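Local coordinates for Lmo0181 protein (Listeria monocytogenes serovar 1/2a, PDB 5F7V) that binds cycloalternan as a lipoprotein of the cell membrane, and probably delivers it to an ABC transporter, at residues Y76-E84 with L354-N362; P236-Q244 with L254-W265. All coordinates share one frame; numbering follows the deposited sequence.

Contact 1. Residues Y76-E84 with L354-N362. With GLC (alpha-D-glucopyranose), chain B.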
loop_
_atom_site.group_PDB
_atom_site.type_symbol
_atom_site.label_atom_id
_atom_site.label_comp_id
_atom_site.label_asym_id
_atom_site.label_seq_id
_atom_site.Cartn_x
_atom_site.Cartn_y
_atom_site.Cartn_z
ATOM N N TYR A 76 -1.579 -0.636 7.571
ATOM C CA TYR A 76 -1.629 0.593 8.334
ATOM C C TYR A 76 -3.060 1.089 8.398
ATOM O O TYR A 76 -3.542 1.450 9.461
ATOM C CB TYR A 76 -0.716 1.606 7.636
ATOM C CG TYR A 76 -0.241 2.819 8.430
ATOM C CD1 TYR A 76 -1.026 3.494 9.363
ATOM C CD2 TYR A 76 1.014 3.334 8.182
ATOM C CE1 TYR A 76 -0.536 4.594 10.028
ATOM C CE2 TYR A 76 1.530 4.417 8.868
ATOM C CZ TYR A 76 0.725 5.055 9.783
ATOM O OH TYR A 76 1.204 6.151 10.454
ATOM N N GLU A 77 -3.744 1.065 7.262
ATOM C CA GLU A 77 -5.025 1.761 7.242
ATOM C C GLU A 77 -6.158 0.934 7.829
ATOM O O GLU A 77 -7.194 1.528 8.084
ATOM C CB GLU A 77 -5.322 2.319 5.848
ATOM C CG GLU A 77 -5.367 1.319 4.702
ATOM C CD GLU A 77 -4.027 0.983 4.039
ATOM O OE1 GLU A 77 -2.992 0.854 4.731
ATOM O OE2 GLU A 77 -3.999 0.801 2.798
ATOM N N THR A 78 -6.008 -0.371 8.073
ATOM C CA THR A 78 -7.066 -1.138 8.769
ATOM C C THR A 78 -6.739 -1.361 10.226
ATOM O O THR A 78 -7.584 -1.783 11.011
ATOM C CB THR A 78 -7.306 -2.492 8.081
ATOM O OG1 THR A 78 -7.428 -2.286 6.674
ATOM C CG2 THR A 78 -8.566 -3.185 8.531
ATOM N N PHE A 79 -5.496 -1.090 10.621
ATOM C CA PHE A 79 -5.100 -1.340 12.004
ATOM C C PHE A 79 -6.062 -0.755 13.050
ATOM O O PHE A 79 -6.436 -1.489 13.966
ATOM C CB PHE A 79 -3.669 -0.842 12.263
ATOM C CG PHE A 79 -3.276 -0.832 13.707
ATOM C CD1 PHE A 79 -2.953 -2.008 14.320
ATOM C CD2 PHE A 79 -3.286 0.330 14.441
ATOM C CE1 PHE A 79 -2.608 -1.997 15.665
ATOM C CE2 PHE A 79 -2.923 0.357 15.761
ATOM C CZ PHE A 79 -2.592 -0.829 16.393
ATOM N N MET A 80 -6.430 0.521 12.961
ATOM C CA MET A 80 -7.204 1.113 14.046
ATOM C C MET A 80 -8.553 0.417 14.192
ATOM O O MET A 80 -9.026 0.211 15.311
ATOM C CB MET A 80 -7.391 2.606 13.838
ATOM C CG MET A 80 -8.314 3.151 14.902
ATOM S SD MET A 80 -8.523 4.923 14.792
ATOM C CE MET A 80 -8.356 5.300 16.530
ATOM N N GLN A 81 -9.141 -0.015 13.083
ATOM C CA GLN A 81 -10.401 -0.751 13.146
ATOM C C GLN A 81 -10.260 -1.953 14.066
ATOM O O GLN A 81 -11.134 -2.223 14.897
ATOM C CB GLN A 81 -10.854 -1.211 11.760
ATOM C CG GLN A 81 -12.266 -1.769 11.777
ATOM C CD GLN A 81 -12.818 -2.123 10.416
ATOM O OE1 GLN A 81 -12.134 -2.104 9.391
ATOM N NE2 GLN A 81 -14.083 -2.483 10.409
ATOM N N TYR A 82 -9.174 -2.706 13.913
ATOM C CA TYR A 82 -8.939 -3.911 14.728
ATOM C C TYR A 82 -8.524 -3.605 16.151
ATOM O O TYR A 82 -8.963 -4.222 17.120
ATOM C CB TYR A 82 -7.935 -4.833 14.025
ATOM C CG TYR A 82 -8.558 -5.632 12.896
ATOM C CD1 TYR A 82 -9.126 -5.023 11.800
ATOM C CD2 TYR A 82 -8.611 -7.028 12.942
ATOM C CE1 TYR A 82 -9.699 -5.750 10.774
ATOM C CE2 TYR A 82 -9.193 -7.761 11.934
ATOM C CZ TYR A 82 -9.738 -7.109 10.841
ATOM O OH TYR A 82 -10.341 -7.799 9.803
ATOM N N ALA A 83 -7.675 -2.608 16.302
ATOM C CA ALA A 83 -7.193 -2.258 17.632
ATOM C C ALA A 83 -8.344 -1.788 18.473
ATOM O O ALA A 83 -8.464 -2.238 19.602
ATOM C CB ALA A 83 -6.092 -1.216 17.569
ATOM N N GLU A 84 -9.206 -0.945 17.915
ATOM C CA GLU A 84 -10.322 -0.384 18.661
ATOM C C GLU A 84 -11.442 -1.390 18.955
ATOM O O GLU A 84 -12.203 -1.225 19.909
ATOM C CB GLU A 84 -10.873 0.841 17.936
ATOM C CG GLU A 84 -11.723 1.694 18.852
ATOM C CD GLU A 84 -12.029 3.052 18.269
ATOM O OE1 GLU A 84 -11.435 3.476 17.246
ATOM O OE2 GLU A 84 -12.895 3.694 18.887
ATOM N N LEU A 354 1.068 10.063 5.648
ATOM C CA LEU A 354 0.601 8.872 6.347
ATOM C C LEU A 354 -0.874 8.643 6.042
ATOM O O LEU A 354 -1.617 9.604 5.820
ATOM C CB LEU A 354 0.846 9.030 7.839
ATOM C CG LEU A 354 2.305 9.262 8.225
ATOM C CD1 LEU A 354 2.376 9.493 9.719
ATOM C CD2 LEU A 354 3.157 8.064 7.845
ATOM N N PRO A 355 -1.332 7.380 6.041
ATOM C CA PRO A 355 -2.774 7.145 5.945
ATOM C C PRO A 355 -3.558 7.799 7.085
ATOM O O PRO A 355 -3.044 7.807 8.207
ATOM C CB PRO A 355 -2.893 5.639 6.095
ATOM C CG PRO A 355 -1.529 5.097 5.888
ATOM C CD PRO A 355 -0.592 6.153 6.392
ATOM N N PRO A 356 -4.737 8.355 6.794
ATOM C CA PRO A 356 -5.590 8.736 7.911
ATOM C C PRO A 356 -5.835 7.515 8.810
ATOM O O PRO A 356 -6.037 6.410 8.308
ATOM C CB PRO A 356 -6.852 9.221 7.217
ATOM C CG PRO A 356 -6.448 9.567 5.878
ATOM C CD PRO A 356 -5.417 8.555 5.505
ATOM N N VAL A 357 -5.864 7.731 10.113
ATOM C CA VAL A 357 -6.045 6.656 11.102
ATOM C C VAL A 357 -7.430 6.790 11.737
ATOM O O VAL A 357 -7.608 7.581 12.655
ATOM C CB VAL A 357 -4.898 6.666 12.135
ATOM C CG1 VAL A 357 -5.084 5.618 13.219
ATOM C CG2 VAL A 357 -3.566 6.434 11.395
ATOM N N VAL A 358 -8.377 6.045 11.185
ATOM C CA VAL A 358 -9.776 6.104 11.624
ATOM C C VAL A 358 -10.338 4.700 11.588
ATOM O O VAL A 358 -10.046 3.915 10.681
ATOM C CB VAL A 358 -10.593 7.076 10.761
ATOM C CG1 VAL A 358 -10.059 8.496 10.908
ATOM C CG2 VAL A 358 -10.616 6.697 9.294
ATOM N N LYS A 359 -11.180 4.356 12.550
ATOM C CA LYS A 359 -11.749 3.011 12.617
ATOM C C LYS A 359 -12.640 2.639 11.433
ATOM O O LYS A 359 -12.758 1.451 11.169
ATOM C CB LYS A 359 -12.494 2.792 13.931
ATOM C CG LYS A 359 -13.807 3.529 14.051
ATOM C CD LYS A 359 -14.583 3.032 15.262
ATOM C CE LYS A 359 -15.913 3.762 15.321
ATOM N NZ LYS A 359 -16.555 3.495 16.624
ATOM N N ASP A 360 -13.205 3.614 10.724
ATOM C CA ASP A 360 -14.152 3.342 9.650
ATOM C C ASP A 360 -13.492 3.477 8.286
ATOM O O ASP A 360 -14.215 3.603 7.322
ATOM C CB ASP A 360 -15.342 4.297 9.744
ATOM C CG ASP A 360 -16.151 4.118 11.002
ATOM O OD1 ASP A 360 -16.521 2.952 11.280
ATOM O OD2 ASP A 360 -16.387 5.149 11.695
ATOM N N TRP A 361 -12.172 3.395 8.182
ATOM C CA TRP A 361 -11.515 3.667 6.913
ATOM C C TRP A 361 -12.001 2.799 5.770
ATOM O O TRP A 361 -12.315 3.321 4.695
ATOM C CB TRP A 361 -10.009 3.480 7.044
ATOM C CG TRP A 361 -9.264 3.825 5.782
ATOM C CD1 TRP A 361 -8.613 2.982 4.945
ATOM C CD2 TRP A 361 -9.115 5.127 5.232
ATOM N NE1 TRP A 361 -8.055 3.691 3.921
ATOM C CE2 TRP A 361 -8.324 5.024 4.067
ATOM C CE3 TRP A 361 -9.565 6.392 5.599
ATOM C CZ2 TRP A 361 -7.977 6.119 3.293
ATOM C CZ3 TRP A 361 -9.247 7.482 4.812
ATOM C CH2 TRP A 361 -8.425 7.347 3.667
ATOM N N ASN A 362 -12.061 1.485 5.955
ATOM C CA ASN A 362 -12.461 0.630 4.848
ATOM C C ASN A 362 -13.913 0.871 4.425
ATOM O O ASN A 362 -14.205 0.863 3.218
ATOM C CB ASN A 362 -12.127 -0.836 5.148
ATOM C CG ASN A 362 -10.617 -1.144 5.120
ATOM O OD1 ASN A 362 -9.785 -0.439 4.520
ATOM N ND2 ASN A 362 -10.241 -2.234 5.803
HETATM C C1 GLC B . 0.123 -2.976 -0.397
HETATM C C2 GLC B . 0.761 -2.863 0.969
HETATM C C3 GLC B . -0.296 -2.567 2.018
HETATM C C4 GLC B . -1.145 -1.371 1.603
HETATM C C5 GLC B . -1.751 -1.609 0.226
HETATM C C6 GLC B . -2.511 -0.401 -0.305
HETATM O O2 GLC B . 1.449 -4.085 1.257
HETATM O O3 GLC B . 0.379 -2.266 3.235
HETATM O O4 GLC B . -2.227 -1.262 2.533
HETATM O O5 GLC B . -0.682 -1.848 -0.717
HETATM O O6 GLC B . -2.836 -0.755 -1.669
HETATM O O HOH W 1 -9.140 1.361 10.207
HETATM O O HOH W 2 -7.044 4.105 9.259
HETATM O O HOH W 3 -7.370 -1.667 3.573
HETATM O O HOH W 4 -11.034 0.132 8.394
HETATM O O HOH W 5 -12.113 -3.828 7.223
#

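Contact 2. Residues P236-Q244 with L254-W265. With GLC (alpha-D-glucopyranose), chain C.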
loop_
_atom_site.group_PDB
_atom_site.type_symbol
_atom_site.label_atom_id
_atom_site.label_comp_id
_atom_site.label_asym_id
_atom_site.label_seq_id
_atom_site.Cartn_x
_atom_site.Cartn_y
_atom_site.Cartn_z
ATOM N N PRO A 236 -4.779 -3.072 -13.875
ATOM C CA PRO A 236 -3.854 -2.257 -14.634
ATOM C C PRO A 236 -2.470 -2.855 -14.833
ATOM O O PRO A 236 -1.855 -2.709 -15.890
ATOM C CB PRO A 236 -3.821 -0.925 -13.883
ATOM C CG PRO A 236 -4.935 -0.962 -12.940
ATOM C CD PRO A 236 -5.417 -2.360 -12.749
ATOM N N GLU A 237 -1.949 -3.543 -13.820
ATOM C CA GLU A 237 -0.633 -4.162 -13.968
ATOM C C GLU A 237 -0.628 -5.228 -15.083
ATOM O O GLU A 237 0.401 -5.465 -15.709
ATOM C CB GLU A 237 -0.165 -4.750 -12.639
ATOM C CG GLU A 237 -1.101 -5.722 -12.007
ATOM C CD GLU A 237 -2.086 -5.069 -11.023
ATOM O OE1 GLU A 237 -2.489 -3.862 -11.073
ATOM O OE2 GLU A 237 -2.460 -5.847 -10.094
ATOM N N ASP A 238 -1.780 -5.827 -15.384
ATOM C CA ASP A 238 -1.852 -6.795 -16.492
ATOM C C ASP A 238 -1.719 -6.077 -17.833
ATOM O O ASP A 238 -0.976 -6.491 -18.731
ATOM C CB ASP A 238 -3.169 -7.574 -16.497
ATOM C CG ASP A 238 -3.518 -8.213 -15.176
ATOM O OD1 ASP A 238 -2.580 -8.649 -14.493
ATOM O OD2 ASP A 238 -4.716 -8.315 -14.835
ATOM N N LEU A 239 -2.412 -4.946 -17.963
ATOM C CA LEU A 239 -2.236 -4.124 -19.184
ATOM C C LEU A 239 -0.806 -3.617 -19.323
ATOM O O LEU A 239 -0.179 -3.567 -20.380
ATOM C CB LEU A 239 -3.227 -2.980 -19.235
ATOM C CG LEU A 239 -4.632 -3.325 -19.759
ATOM C CD1 LEU A 239 -5.372 -4.360 -18.927
ATOM C CD2 LEU A 239 -5.452 -2.047 -19.958
ATOM N N PHE A 240 -0.229 -3.222 -18.192
ATOM C CA PHE A 240 1.191 -2.804 -18.203
ATOM C C PHE A 240 2.129 -3.912 -18.677
ATOM O O PHE A 240 2.988 -3.682 -19.548
ATOM C CB PHE A 240 1.599 -2.283 -16.812
ATOM C CG PHE A 240 3.011 -1.739 -16.749
ATOM C CD1 PHE A 240 3.277 -0.461 -17.236
ATOM C CD2 PHE A 240 4.070 -2.489 -16.245
ATOM C CE1 PHE A 240 4.543 0.059 -17.192
ATOM C CE2 PHE A 240 5.358 -1.940 -16.209
ATOM C CZ PHE A 240 5.578 -0.676 -16.674
ATOM N N MET A 241 1.954 -5.127 -18.148
ATOM C CA MET A 241 2.709 -6.282 -18.646
ATOM C C MET A 241 2.473 -6.578 -20.111
ATOM O O MET A 241 3.397 -7.072 -20.748
ATOM C CB MET A 241 2.359 -7.510 -17.804
ATOM C CG MET A 241 3.045 -7.416 -16.443
ATOM S SD MET A 241 4.843 -7.661 -16.499
ATOM C CE MET A 241 5.147 -9.413 -16.720
ATOM N N ASN A 242 1.290 -6.258 -20.627
ATOM C CA ASN A 242 0.922 -6.457 -22.030
ATOM C C ASN A 242 1.384 -5.295 -22.911
ATOM O O ASN A 242 0.993 -5.301 -24.087
ATOM C CB ASN A 242 -0.602 -6.690 -22.127
ATOM C CG ASN A 242 -1.034 -7.464 -23.385
ATOM O OD1 ASN A 242 -0.392 -8.440 -23.739
ATOM N ND2 ASN A 242 -2.139 -7.061 -24.007
ATOM N N GLY A 243 2.246 -4.403 -22.412
ATOM C CA GLY A 243 2.756 -3.319 -23.232
ATOM C C GLY A 243 1.794 -2.200 -23.525
ATOM O O GLY A 243 2.005 -1.445 -24.491
ATOM N N GLN A 244 0.699 -2.092 -22.783
ATOM C CA GLN A 244 -0.385 -1.175 -23.139
ATOM C C GLN A 244 -0.418 0.102 -22.277
ATOM O O GLN A 244 -1.351 0.891 -22.459
ATOM C CB GLN A 244 -1.735 -1.866 -23.016
ATOM C CG GLN A 244 -1.941 -2.989 -24.022
ATOM C CD GLN A 244 -3.302 -3.598 -23.832
ATOM O OE1 GLN A 244 -3.433 -4.685 -23.229
ATOM N NE2 GLN A 244 -4.302 -2.893 -24.275
ATOM N N LEU A 254 4.923 -4.497 -6.623
ATOM C CA LEU A 254 4.831 -5.121 -7.947
ATOM C C LEU A 254 6.185 -5.243 -8.643
ATOM O O LEU A 254 6.225 -5.728 -9.768
ATOM C CB LEU A 254 3.840 -4.380 -8.845
ATOM C CG LEU A 254 2.398 -4.542 -8.340
ATOM C CD1 LEU A 254 1.445 -3.844 -9.321
ATOM C CD2 LEU A 254 1.952 -5.976 -8.075
ATOM N N PHE A 255 7.278 -4.842 -8.010
ATOM C CA PHE A 255 8.566 -5.015 -8.659
ATOM C C PHE A 255 8.850 -6.489 -8.958
ATOM O O PHE A 255 9.382 -6.772 -10.027
ATOM C CB PHE A 255 9.695 -4.504 -7.768
ATOM C CG PHE A 255 9.856 -3.006 -7.717
ATOM C CD1 PHE A 255 8.978 -2.114 -8.343
ATOM C CD2 PHE A 255 10.887 -2.481 -6.933
ATOM C CE1 PHE A 255 9.159 -0.750 -8.219
ATOM C CE2 PHE A 255 11.076 -1.136 -6.820
ATOM C CZ PHE A 255 10.195 -0.273 -7.452
ATOM N N ASP A 256 8.491 -7.429 -8.084
ATOM C CA ASP A 256 8.719 -8.843 -8.389
ATOM C C ASP A 256 7.928 -9.271 -9.639
ATOM O O ASP A 256 8.520 -9.901 -10.516
ATOM C CB ASP A 256 8.364 -9.738 -7.194
ATOM C CG ASP A 256 8.638 -11.198 -7.466
ATOM O OD1 ASP A 256 9.820 -11.567 -7.413
ATOM O OD2 ASP A 256 7.686 -11.957 -7.786
ATOM N N MET A 257 6.643 -8.927 -9.735
ATOM C CA MET A 257 5.822 -9.246 -10.912
ATOM C C MET A 257 6.498 -8.791 -12.198
ATOM O O MET A 257 6.520 -9.502 -13.210
ATOM C CB MET A 257 4.463 -8.532 -10.787
ATOM C CG MET A 257 3.439 -8.764 -11.881
ATOM S SD MET A 257 1.870 -8.072 -11.351
ATOM C CE MET A 257 1.287 -9.248 -10.139
ATOM N N PHE A 258 7.060 -7.590 -12.145
ATOM C CA PHE A 258 7.540 -6.912 -13.334
ATOM C C PHE A 258 8.954 -7.316 -13.704
ATOM O O PHE A 258 9.441 -6.874 -14.732
ATOM C CB PHE A 258 7.423 -5.395 -13.188
ATOM C CG PHE A 258 6.003 -4.873 -13.098
ATOM C CD1 PHE A 258 4.881 -5.582 -13.531
ATOM C CD2 PHE A 258 5.793 -3.639 -12.561
ATOM C CE1 PHE A 258 3.603 -5.062 -13.436
ATOM C CE2 PHE A 258 4.505 -3.106 -12.438
ATOM C CZ PHE A 258 3.407 -3.816 -12.877
ATOM N N GLN A 259 9.622 -8.178 -12.938
ATOM C CA GLN A 259 10.985 -8.580 -13.304
ATOM C C GLN A 259 11.023 -9.159 -14.702
ATOM O O GLN A 259 12.009 -8.969 -15.405
ATOM C CB GLN A 259 11.592 -9.600 -12.325
ATOM C CG GLN A 259 11.751 -9.062 -10.899
ATOM C CD GLN A 259 12.753 -7.923 -10.830
ATOM O OE1 GLN A 259 13.929 -8.136 -11.049
ATOM N NE2 GLN A 259 12.291 -6.712 -10.594
ATOM N N ASP A 260 9.988 -9.874 -15.124
ATOM C CA ASP A 260 10.002 -10.477 -16.459
ATOM C C ASP A 260 9.065 -9.747 -17.407
ATOM O O ASP A 260 8.642 -10.306 -18.428
ATOM C CB ASP A 260 9.736 -11.984 -16.435
ATOM C CG ASP A 260 8.398 -12.347 -15.870
ATOM O OD1 ASP A 260 7.601 -11.462 -15.501
ATOM O OD2 ASP A 260 8.117 -13.575 -15.747
ATOM N N ALA A 261 8.828 -8.468 -17.152
ATOM C CA ALA A 261 8.131 -7.651 -18.143
ATOM C C ALA A 261 8.927 -7.691 -19.431
ATOM O O ALA A 261 10.161 -7.581 -19.369
ATOM C CB ALA A 261 8.010 -6.198 -17.694
ATOM N N PRO A 262 8.272 -7.859 -20.603
ATOM C CA PRO A 262 9.034 -8.044 -21.830
ATOM C C PRO A 262 9.399 -6.710 -22.500
ATOM O O PRO A 262 9.307 -6.567 -23.725
ATOM C CB PRO A 262 8.046 -8.830 -22.703
ATOM C CG PRO A 262 6.738 -8.254 -22.321
ATOM C CD PRO A 262 6.829 -8.083 -20.829
ATOM N N PHE A 263 9.919 -5.767 -21.730
ATOM C CA PHE A 263 10.343 -4.449 -22.184
ATOM C C PHE A 263 11.228 -3.861 -21.087
ATOM O O PHE A 263 11.237 -4.367 -19.946
ATOM C CB PHE A 263 9.154 -3.517 -22.492
ATOM C CG PHE A 263 8.101 -3.461 -21.425
ATOM C CD1 PHE A 263 8.271 -2.669 -20.304
ATOM C CD2 PHE A 263 6.946 -4.206 -21.544
ATOM C CE1 PHE A 263 7.299 -2.640 -19.322
ATOM C CE2 PHE A 263 5.949 -4.181 -20.598
ATOM C CZ PHE A 263 6.136 -3.387 -19.478
ATOM N N LYS A 264 11.986 -2.833 -21.418
ATOM C CA LYS A 264 12.762 -2.100 -20.402
ATOM C C LYS A 264 11.854 -1.131 -19.657
ATOM O O LYS A 264 10.972 -0.492 -20.260
ATOM C CB LYS A 264 13.872 -1.308 -21.082
ATOM C CG LYS A 264 14.828 -2.167 -21.921
ATOM C CD LYS A 264 15.551 -3.271 -21.206
ATOM C CE LYS A 264 16.299 -4.192 -22.172
ATOM N NZ LYS A 264 15.467 -4.823 -23.248
ATOM N N TRP A 265 12.058 -1.036 -18.341
ATOM C CA TRP A 265 11.237 -0.196 -17.506
ATOM C C TRP A 265 12.073 0.374 -16.386
ATOM O O TRP A 265 13.092 -0.201 -15.963
ATOM C CB TRP A 265 10.038 -0.955 -16.947
ATOM C CG TRP A 265 10.321 -2.204 -16.142
ATOM C CD1 TRP A 265 10.630 -3.439 -16.623
ATOM C CD2 TRP A 265 10.329 -2.337 -14.730
ATOM N NE1 TRP A 265 10.843 -4.338 -15.614
ATOM C CE2 TRP A 265 10.635 -3.684 -14.428
ATOM C CE3 TRP A 265 10.062 -1.454 -13.679
ATOM C CZ2 TRP A 265 10.670 -4.150 -13.142
ATOM C CZ3 TRP A 265 10.094 -1.940 -12.388
ATOM C CH2 TRP A 265 10.390 -3.276 -12.133
HETATM C C1 GLC C . -2.361 -1.485 -6.548
HETATM C C2 GLC C . -2.967 -1.545 -7.939
HETATM C C3 GLC C . -3.879 -2.733 -8.118
HETATM C C4 GLC C . -3.218 -4.016 -7.647
HETATM C C5 GLC C . -2.706 -3.860 -6.231
HETATM C C6 GLC C . -1.870 -5.086 -5.900
HETATM O O2 GLC C . -3.648 -0.326 -8.262
HETATM O O3 GLC C . -4.412 -2.868 -9.424
HETATM O O4 GLC C . -4.112 -5.117 -7.764
HETATM O O5 GLC C . -1.797 -2.761 -6.173
HETATM O O6 GLC C . -1.325 -5.058 -4.576
#

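Contact 1. Residues Y76-E84 with L354-N362
The hydroxyl oxygen of T78 is held from several directions. N362 ND2 donates to T78 OG1 at 2.9 Å, with an N-H...O angle of 149° and the oxygen tilted somewhat out of the amide plane. N75 hydrogen-bonds the same hydroxyl, and water 3 donates to it while also donating to N362 OD1, so both ends of the N362 amide are tied toward T78. Two more waters join N362 to Q81 OE1, one through the backbone N and the other through ND2. Deeper in, water 1 accepts from Q81 N and donates to E77 O, standing in for the helical bond expected between them, and its other proton goes to V358 O, 2.8 Å away. Water thus lines much of the seam where the loop meets the helix.

Around Y76 the contact is apolar. P355 lies over one face of the Y76 ring, its CD 3.6 Å from the centroid and 8° off the normal, a CH-pi contact. V357 CG2 sits at the ring's edge, 3.8 Å from Y76 CE1, and L354 reaches the phenol oxygen with its methyls. M80 CB packs against V357 CG1 at 3.8 Å.

E77 splits its side chain between packing and binding. Its CB lies 3.5 Å from W361 CD1; with chi1 at 58° and a bend at chi2, the carboxylate is carried away from the loop to accept from glucose O4, at 2.7 Å from OE2. N180 bonds both E77 OE2 and W361 NE1, a second-shell link that should steady the acid. E77, near the N-terminal end of its helix and backed by W361 in the first turn of helix 361-376, meets glucose alongside N75, N283 and E320 in the pocket of this periplasmic-binding-protein-type solute-binding protein.

Contact 2. Residues P236-Q244 with L254-W265
F240 meets F263 edge-to-face: the edge of F263 points at the face of F240, with the planes 86° apart and the centroids separated by 5.2 Å. F263 CZ lies over that face toward its rim. The same edge of F263 also runs up to the helix backbone, its CZ only 3.2 Å from F240 O, a carbonyl that already accepts from G243 N in the Schellman motif ending helix 236-241. F258 is turned differently. Its plane makes 47° with that of F240, neither stacked nor perpendicular, and F240 CD2 settles over one face of F258 while L254 CB occupies the opposite face. The three phenylalanines form an aromatic cluster, with W265 CB at the F240 edge and I133 of strand 119-135 against F240, F258 and W265.

M241 reaches the second segment by folding back on itself. Its chain bends at both chi2 and chi3, which brings SD to 3.6 Å from F258 CD1 in an oblique Met-aromatic contact and lets the sulfur touch A261 as well. The methyl CE continues to D260 OD1, at 3.4 Å.

On the pocket side, E237 CB abuts the edge of the F258 ring, near its plane, and touches L254 CD1, while its CG meets M257 SD. A chi1 of 55° and a bend at chi2 send the carboxylate out of this apolar bed to the sugar. There E237 OE1 accepts from glucose O3 at 2.7 Å and OE2 from O4 at 2.9 Å, so the two oxygens take neighbouring hydroxyls and fix the turn of the carboxylate. No hydrogen bond spans the two segments; rings, sulfur and methyls hold them together, and the carboxylate oxygens of E237 turn to the glycan.

In the fold
Contacts 1 and 2 lie on opposite sides of the chain's centre, about 31 Å apart between centres and about 14 Å at their nearest atoms, with contact 2 nested in the loop that contact 1 closes. Both are partly buried, with exposed residues at their margins, and both set a helix against a largely non-helical segment. Each also sends a glutamate, E77 or E237, to a glucose unit, so the glycan lies between them without their touching. Their chemistry diverges: contact 1, nearer the chain's centre, buries 724 Å² and relies on bridging waters beside its proline-tyrosine packing, whereas contact 2 buries 513 Å² through aromatic rings and sulfur.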